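Local coordinates for CMP/dCMP-type deaminase domain-containing protein (Aspergillus oryzae RIB40, PDB 7DRY) that is a zinc-dependent deaminase of the cytidine deaminase fold that probably carries out the Rib2 deamination step of riboflavin biosynthesis, at residues G58-A62 with E63-L67; Q148-A152 with A153-W157. All coordinates share one frame; numbering follows the deposited sequence.

Contact 1 of 2, residues G58-A62 with E63-L67; sequences GNTHA and EQCCL. With ZN (zinc ion), chain B; SO4 (sulfate ion), chain C.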
loop_
_atom_site.group_PDB
_atom_site.type_symbol
_atom_site.label_atom_id
_atom_site.label_comp_id
_atom_site.label_asym_id
_atom_site.label_seq_id
_atom_site.Cartn_x
_atom_site.Cartn_y
_atom_site.Cartn_z
ATOM N N GLY A 58 9.712 -11.794 8.785
ATOM C CA GLY A 58 10.489 -10.599 9.053
ATOM C C GLY A 58 9.644 -9.341 9.056
ATOM O O GLY A 58 8.410 -9.367 9.051
ATOM N N ASN A 59 10.341 -8.204 9.051
ATOM C CA ASN A 59 9.703 -6.898 9.213
ATOM C C ASN A 59 9.278 -6.401 7.838
ATOM O O ASN A 59 9.950 -5.588 7.200
ATOM C CB ASN A 59 10.670 -5.933 9.897
ATOM C CG ASN A 59 10.051 -4.578 10.191
ATOM O OD1 ASN A 59 8.855 -4.356 10.005
ATOM N ND2 ASN A 59 10.877 -3.660 10.674
ATOM N N THR A 60 8.145 -6.914 7.370
ATOM C CA THR A 60 7.661 -6.627 6.026
ATOM C C THR A 60 6.397 -5.775 6.074
ATOM O O THR A 60 5.515 -5.989 6.917
ATOM C CB THR A 60 7.385 -7.921 5.243
ATOM O OG1 THR A 60 6.445 -8.736 5.967
ATOM C CG2 THR A 60 8.674 -8.695 5.018
ATOM N N HIS A 61 6.308 -4.815 5.160
ATOM C CA HIS A 61 5.140 -3.955 5.038
ATOM C C HIS A 61 4.129 -4.545 4.057
ATOM O O HIS A 61 4.421 -5.471 3.303
ATOM C CB HIS A 61 5.567 -2.565 4.583
ATOM C CG HIS A 61 6.210 -1.754 5.662
ATOM N ND1 HIS A 61 6.421 -0.398 5.544
ATOM C CD2 HIS A 61 6.710 -2.110 6.871
ATOM C CE1 HIS A 61 7.001 0.053 6.642
ATOM N NE2 HIS A 61 7.197 -0.969 7.461
ATOM N N ALA A 62 2.917 -3.981 4.056
ATOM C CA ALA A 62 1.844 -4.524 3.220
ATOM C C ALA A 62 2.171 -4.414 1.736
ATOM O O ALA A 62 1.977 -5.376 0.974
ATOM C CB ALA A 62 0.543 -3.782 3.508
ATOM N N GLU A 63 2.614 -3.228 1.295
ATOM C CA GLU A 63 2.899 -3.040 -0.126
ATOM C C GLU A 63 4.065 -3.909 -0.549
ATOM O O GLU A 63 4.079 -4.454 -1.664
ATOM C CB GLU A 63 3.223 -1.566 -0.400
ATOM C CG GLU A 63 2.173 -0.571 0.111
ATOM C CD GLU A 63 2.475 -0.032 1.510
ATOM O OE1 GLU A 63 2.467 -0.796 2.490
ATOM O OE2 GLU A 63 2.722 1.176 1.637
ATOM N N GLN A 64 5.057 -4.030 0.336
ATOM C CA GLN A 64 6.181 -4.935 0.127
ATOM C C GLN A 64 5.697 -6.365 -0.073
ATOM O O GLN A 64 6.085 -7.037 -1.036
ATOM C CB GLN A 64 7.096 -4.839 1.352
ATOM C CG GLN A 64 8.310 -5.749 1.369
ATOM C CD GLN A 64 9.155 -5.531 2.614
ATOM O OE1 GLN A 64 8.734 -4.864 3.563
ATOM N NE2 GLN A 64 10.359 -6.084 2.609
ATOM N N CYS A 65 4.835 -6.845 0.823
ATOM C CA CYS A 65 4.337 -8.212 0.703
ATOM C C CYS A 65 3.485 -8.382 -0.549
ATOM O O CYS A 65 3.535 -9.428 -1.204
ATOM C CB CYS A 65 3.523 -8.552 1.944
ATOM S SG CYS A 65 4.618 -8.858 3.372
ATOM N N CYS A 66 2.678 -7.377 -0.885
ATOM C CA CYS A 66 1.853 -7.451 -2.086
ATOM C C CYS A 66 2.716 -7.675 -3.326
ATOM O O CYS A 66 2.427 -8.545 -4.164
ATOM C CB CYS A 66 1.062 -6.148 -2.195
ATOM S SG CYS A 66 -0.072 -6.046 -3.598
ATOM N N LEU A 67 3.794 -6.900 -3.448
ATOM C CA LEU A 67 4.684 -7.038 -4.597
ATOM C C LEU A 67 5.488 -8.326 -4.525
ATOM O O LEU A 67 5.698 -8.994 -5.549
ATOM C CB LEU A 67 5.618 -5.828 -4.668
ATOM C CG LEU A 67 4.918 -4.509 -5.012
ATOM C CD1 LEU A 67 5.844 -3.316 -4.810
ATOM C CD2 LEU A 67 4.384 -4.522 -6.428
HETATM ZN ZN ZN B . 6.044 0.916 4.023
HETATM S S SO4 C . 10.026 0.001 10.181
HETATM O O1 SO4 C . 8.732 -0.445 9.641
HETATM O O2 SO4 C . 10.251 -0.708 11.436
HETATM O O3 SO4 C . 11.084 -0.333 9.246
HETATM O O4 SO4 C . 9.906 1.437 10.365
HETATM O O HOH W 1 11.794 -6.046 5.129
HETATM O O HOH W 2 2.533 -1.504 5.395
HETATM O O HOH W 3 3.918 1.872 5.002
#
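Gln64 OE1 is gripped by two donors: the backbone N of His61, at 2.9 Å and with a nearly straight N-H (164°), and the guanidinium NH2 of Arg105 from a neighbouring loop. The His61 N-H comes to OE1 tilted from the amide plane. Gln64 reaches back to it with CG anti to the backbone N (chi1 178°) and the chain extended beyond, so that it crosses Thr60 at about a right angle and its OE1 comes close to Thr60 CA. On the same amide, NE2 donates to a water that in turn donates to Asn59 O, giving the loop a second, indirect hold on the helix. Thr60 OG1 sits 3.2 Å from Cys65 SG and has its polar partner in Leu56 O.

His61 is the N-cap of helix 62-73; its carbonyl O accepts from Cys65 N (2.9 Å), and Ala62 O accepts from Cys66 N, the next bond of the first turn. The sequence His61-Ala62-Glu63 is the HAE motif of the cytidine deaminase fold, which carries one zinc-binding residue at the start of this helix. His61 ND1 binds the zinc at 2.0 Å, alongside Cys102, Cys112 and a water at 2.5 Å. At the other ring nitrogen, NE2 donates in the ring plane to O1 of a sulfate, probably from the crystallisation liquor (2.7 Å), so both ring nitrogens are engaged. Asn59 ND2 reaches O2 of the same sulfate, which Arg105, Leu106 and Ser107 also hold. Glu63 bends at chi2 (93°), bringing OE2 to 4.1 Å from the zinc, while OE1 accepts from a water that also takes the N-H of Ala62.

Contact 2 of 2, residues Q148-A152 with A153-W157; sequences QMLTA and AGIDW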
loop_
_atom_site.group_PDB
_atom_site.type_symbol
_atom_site.label_atom_id
_atom_site.label_comp_id
_atom_site.label_asym_id
_atom_site.label_seq_id
_atom_site.Cartn_x
_atom_site.Cartn_y
_atom_site.Cartn_z
ATOM N N GLN A 148 5.220 13.077 -1.276
ATOM C CA GLN A 148 6.108 13.955 -2.032
ATOM C C GLN A 148 6.924 13.173 -3.056
ATOM O O GLN A 148 7.083 13.614 -4.201
ATOM C CB GLN A 148 7.020 14.713 -1.069
ATOM C CG GLN A 148 6.267 15.495 -0.007
ATOM C CD GLN A 148 7.189 16.086 1.042
ATOM O OE1 GLN A 148 8.412 15.984 0.939
ATOM N NE2 GLN A 148 6.605 16.700 2.063
ATOM N N MET A 149 7.444 12.008 -2.667
ATOM C CA MET A 149 8.246 11.213 -3.593
ATOM C C MET A 149 7.401 10.642 -4.726
ATOM O O MET A 149 7.865 10.563 -5.870
ATOM C CB MET A 149 8.959 10.091 -2.848
ATOM C CG MET A 149 10.316 10.474 -2.325
ATOM S SD MET A 149 11.002 9.144 -1.339
ATOM C CE MET A 149 10.108 9.406 0.155
ATOM N N LEU A 150 6.171 10.220 -4.428
ATOM C CA LEU A 150 5.288 9.741 -5.490
ATOM C C LEU A 150 5.045 10.835 -6.519
ATOM O O LEU A 150 5.188 10.613 -7.728
ATOM C CB LEU A 150 3.963 9.260 -4.898
ATOM C CG LEU A 150 4.030 7.988 -4.053
ATOM C CD1 LEU A 150 2.702 7.765 -3.352
ATOM C CD2 LEU A 150 4.404 6.775 -4.910
ATOM N N THR A 151 4.691 12.033 -6.049
ATOM C CA THR A 151 4.465 13.151 -6.955
ATOM C C THR A 151 5.703 13.422 -7.799
ATOM O O THR A 151 5.612 13.581 -9.021
ATOM C CB THR A 151 4.072 14.392 -6.156
ATOM O OG1 THR A 151 2.856 14.129 -5.442
ATOM C CG2 THR A 151 3.868 15.588 -7.085
ATOM N N ALA A 152 6.876 13.446 -7.160
ATOM C CA ALA A 152 8.116 13.707 -7.886
ATOM C C ALA A 152 8.374 12.659 -8.960
ATOM O O ALA A 152 9.014 12.958 -9.975
ATOM C CB ALA A 152 9.289 13.762 -6.908
ATOM N N ALA A 153 7.888 11.435 -8.760
ATOM C CA ALA A 153 8.105 10.347 -9.704
ATOM C C ALA A 153 6.978 10.201 -10.716
ATOM O O ALA A 153 6.997 9.258 -11.514
ATOM C CB ALA A 153 8.286 9.023 -8.948
ATOM N N GLY A 154 5.994 11.094 -10.700
ATOM C CA GLY A 154 4.892 10.981 -11.633
ATOM C C GLY A 154 3.889 9.897 -11.316
ATOM O O GLY A 154 3.213 9.411 -12.227
ATOM N N ILE A 155 3.768 9.501 -10.051
ATOM C CA ILE A 155 2.768 8.536 -9.615
ATOM C C ILE A 155 1.651 9.310 -8.935
ATOM O O ILE A 155 1.895 10.033 -7.962
ATOM C CB ILE A 155 3.367 7.512 -8.637
ATOM C CG1 ILE A 155 4.685 6.943 -9.164
ATOM C CG2 ILE A 155 2.339 6.421 -8.302
ATOM C CD1 ILE A 155 4.541 6.131 -10.408
ATOM N N ASP A 156 0.425 9.139 -9.420
ATOM C CA ASP A 156 -0.713 9.815 -8.815
ATOM C C ASP A 156 -1.028 9.200 -7.460
ATOM O O ASP A 156 -0.754 8.027 -7.206
ATOM C CB ASP A 156 -1.956 9.665 -9.693
ATOM C CG ASP A 156 -1.864 10.430 -11.001
ATOM O OD1 ASP A 156 -0.954 11.268 -11.161
ATOM O OD2 ASP A 156 -2.721 10.184 -11.873
ATOM N N TRP A 157 -1.636 9.999 -6.589
ATOM C CA TRP A 157 -2.167 9.451 -5.351
ATOM C C TRP A 157 -3.411 10.225 -4.945
ATOM O O TRP A 157 -3.619 11.371 -5.347
ATOM C CB TRP A 157 -1.120 9.418 -4.226
ATOM C CG TRP A 157 -0.484 10.736 -3.961
ATOM C CD1 TRP A 157 0.670 11.210 -4.511
ATOM C CD2 TRP A 157 -0.963 11.760 -3.080
ATOM N NE1 TRP A 157 0.944 12.464 -4.025
ATOM C CE2 TRP A 157 -0.042 12.828 -3.145
ATOM C CE3 TRP A 157 -2.073 11.874 -2.238
ATOM C CZ2 TRP A 157 -0.200 13.999 -2.405
ATOM C CZ3 TRP A 157 -2.233 13.044 -1.504
ATOM C CH2 TRP A 157 -1.299 14.090 -1.594
HETATM O O HOH W 4 1.293 12.692 -7.848
#
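Trp157 has CG lodged between its backbone N and carbonyl carbon (chi1 54°), which turns the indole back alongside the last turn of the helix, while Thr151 OG1 stands anti to its carbonyl carbon (chi1 -61°), on the side of the helix where the indole N-H arrives. Trp157 NE1 donates to Thr151 OG1 at 2.9 Å, the oxygen lying at the ring edge and close to its plane. Thr151 OG1 also bonds to Cys147 O one turn back and lies near a water that donates to Ile155 O. Beside the polar bond, Leu150 CB rests 3.8 Å from Trp157 CD1, and Leu150 CD2 lies 3.9 Å from Ile155 CB.

The backbone from Leu150 to Ile155 forms a Schellman motif that ends helix 145-152. Gly154 takes positive phi (75°), and two bonds run back into the last turn: Ile155 N to Leu150 O at 2.9 Å and Gly154 N to Thr151 O at 3.0 Å. Ala153 N makes weak bonds to Met149 O and Leu150 O.

The turn is the helix-to-strand half of a beta-alpha-beta unit formed by strand 127-132, helix 145-152 and strand 156-159. Leu150 packs against Ile130 of the first strand and Val113 of helix 112-117. Met149 touches that helix too, Ala153 meets its Ile117, and the backbone of Asp156 bonds to Gln128 and Ile130, pairing strand 156-159 in parallel with strand 127-132 as an outermost strand of the sheet.

Overall arrangement
After helix 5-16 the chain lays down strands 29-36 and 46-52, and contact 1 then closes the loop that leads from the second of these into helix 62-73. After strand 91-97, helix 112-117 and strand 127-132, contact 2 makes the tight turn from helix 145-152 into strand 156-159, an outermost strand of the sheet. The two are in series, neither nested nor crossed; their centres lie about 20 Å apart and their nearest atoms about 8 Å, without touching. Contact 1 belongs to the zinc site, whereas contact 2 is structural packing. Helix 112-117, bearing the zinc ligand Cys112, stands between them: Glu63 and Gln64 touch it, as do Met149 and Leu150.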